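Local coordinates for protein ATP-dependent Clp protease proteolytic subunit (PDB 4GM2) that forms the inactive, S14-family ClpP-type subunit of the apicoplast caseinolytic protease complex of the malaria parasite, at residues 31-36 against 63-68. Numbering follows the deposited sequence.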
# COMPACT_ATOMS: atom_id res chain seq x y z
N ILE A 31 -7.19 7.80 23.16
CA ILE A 31 -6.02 6.97 22.88
C ILE A 31 -6.36 5.58 23.41
O ILE A 31 -6.64 5.41 24.60
CB ILE A 31 -4.74 7.51 23.55
CG1 ILE A 31 -4.36 8.87 22.96
CG2 ILE A 31 -3.59 6.54 23.37
CD1 ILE A 31 -3.46 9.68 23.86
N PHE A 32 -6.34 4.59 22.52
CA PHE A 32 -6.69 3.23 22.91
C PHE A 32 -5.47 2.31 22.85
O PHE A 32 -5.11 1.81 21.78
CB PHE A 32 -7.85 2.70 22.05
CG PHE A 32 -8.31 1.31 22.40
CD1 PHE A 32 -8.06 0.74 23.65
CD2 PHE A 32 -9.05 0.57 21.47
CE1 PHE A 32 -8.50 -0.54 23.96
CE2 PHE A 32 -9.50 -0.71 21.78
CZ PHE A 32 -9.22 -1.26 23.02
N LEU A 33 -4.82 2.09 24.00
CA LEU A 33 -3.75 1.10 24.08
C LEU A 33 -4.39 -0.27 24.18
O LEU A 33 -5.03 -0.59 25.18
CB LEU A 33 -2.84 1.36 25.28
CG LEU A 33 -1.81 0.27 25.66
CD1 LEU A 33 -0.85 -0.04 24.52
CD2 LEU A 33 -1.04 0.65 26.91
N SER A 34 -4.22 -1.07 23.13
CA SER A 34 -4.89 -2.37 23.03
C SER A 34 -3.94 -3.49 22.62
O SER A 34 -4.34 -4.45 21.97
CB SER A 34 -6.03 -2.29 22.02
OG SER A 34 -5.55 -1.87 20.76
N SER A 35 -2.67 -3.35 23.00
CA SER A 35 -1.63 -4.30 22.66
C SER A 35 -0.50 -4.22 23.68
O SER A 35 -0.51 -3.33 24.53
CB SER A 35 -1.09 -4.00 21.26
OG SER A 35 -0.43 -2.75 21.24
N PRO A 36 0.48 -5.14 23.60
CA PRO A 36 1.72 -4.93 24.34
C PRO A 36 2.37 -3.60 23.96
O PRO A 36 2.22 -3.16 22.82
CB PRO A 36 2.60 -6.09 23.86
CG PRO A 36 1.64 -7.16 23.50
CD PRO A 36 0.42 -6.47 22.97
N LEU A 63 -7.60 7.85 27.92
CA LEU A 63 -6.65 6.77 27.67
C LEU A 63 -7.25 5.42 28.07
O LEU A 63 -7.32 5.08 29.25
CB LEU A 63 -5.35 7.01 28.43
CG LEU A 63 -4.23 5.97 28.33
CD1 LEU A 63 -3.85 5.71 26.88
CD2 LEU A 63 -3.02 6.42 29.13
N TYR A 64 -7.69 4.66 27.07
CA TYR A 64 -8.23 3.33 27.30
C TYR A 64 -7.10 2.30 27.24
O TYR A 64 -6.28 2.33 26.32
CB TYR A 64 -9.32 3.00 26.28
CG TYR A 64 -10.62 3.73 26.51
CD1 TYR A 64 -10.80 5.04 26.05
CD2 TYR A 64 -11.67 3.12 27.18
CE1 TYR A 64 -11.99 5.72 26.26
CE2 TYR A 64 -12.87 3.79 27.40
CZ TYR A 64 -13.02 5.08 26.94
OH TYR A 64 -14.21 5.73 27.15
N ILE A 65 -7.07 1.41 28.22
CA ILE A 65 -5.97 0.45 28.34
C ILE A 65 -6.45 -0.99 28.39
O ILE A 65 -7.27 -1.35 29.22
CB ILE A 65 -5.09 0.76 29.57
CG1 ILE A 65 -4.40 2.12 29.41
CG2 ILE A 65 -4.05 -0.33 29.77
CD1 ILE A 65 -3.78 2.67 30.67
N ASN A 66 -5.93 -1.79 27.46
CA ASN A 66 -6.09 -3.24 27.49
C ASN A 66 -4.78 -3.86 27.02
O ASN A 66 -4.61 -4.17 25.84
CB ASN A 66 -7.26 -3.67 26.60
CG ASN A 66 -7.62 -5.13 26.78
OD1 ASN A 66 -7.29 -5.76 27.78
ND2 ASN A 66 -8.32 -5.69 25.80
N SER A 67 -3.85 -4.02 27.95
CA SER A 67 -2.46 -4.35 27.62
C SER A 67 -1.81 -5.29 28.63
O SER A 67 -2.14 -5.28 29.81
CB SER A 67 -1.64 -3.07 27.52
OG SER A 67 -0.29 -3.35 27.21
N THR A 68 -0.86 -6.09 28.13
CA THR A 68 -0.05 -6.98 28.97
C THR A 68 1.33 -6.36 29.26
O THR A 68 2.25 -7.05 29.71
CB THR A 68 0.09 -8.39 28.36
OG1 THR A 68 0.63 -8.30 27.04
CG2 THR A 68 -1.27 -9.08 28.31
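I31 and L63 pair in parallel register, followed by F32-Y64 and L33-I65. Backbone bonds run from Y64 N to I31 O and from L33 N to Y64 O. A third, N66 N to L33 O, spans 2.7 Å. The tight side carries I31, L63, L33 and I65. L63, with CG anti to its own N (chi1 179°), turns CD1 onto I31 CG2. L33 CD2 reaches S67 CB at 3.8 Å; helices 39-55 and 110-116 cover this aliphatic layer. On the other face F32 CD1 meets Y64 CB at 3.7 Å, the two side chains crossing nearly at right angles, and Y64 O lies at the F32 ring edge. The Y64 ring stacks on Y102, and its hydroxyl bonds Y54 OH of the second subunit, so this face looks toward the subunit interface; F32 and N66 stay partly exposed. Beyond the last bridge pair, where strand 30-33 has ended, S67 OG gives its proton to S35 O (2.7 Å) from above the carbonyl plane, and also bonds G69 N. This loop end is looser: S34, S35, P36 and T68 are partly exposed, and P36 CG lies 3.9 Å from T68 OG1. Strand 30-33, helix 39-55 and strand 61-67 form the first beta-alpha-beta crossover of the ClpP fold.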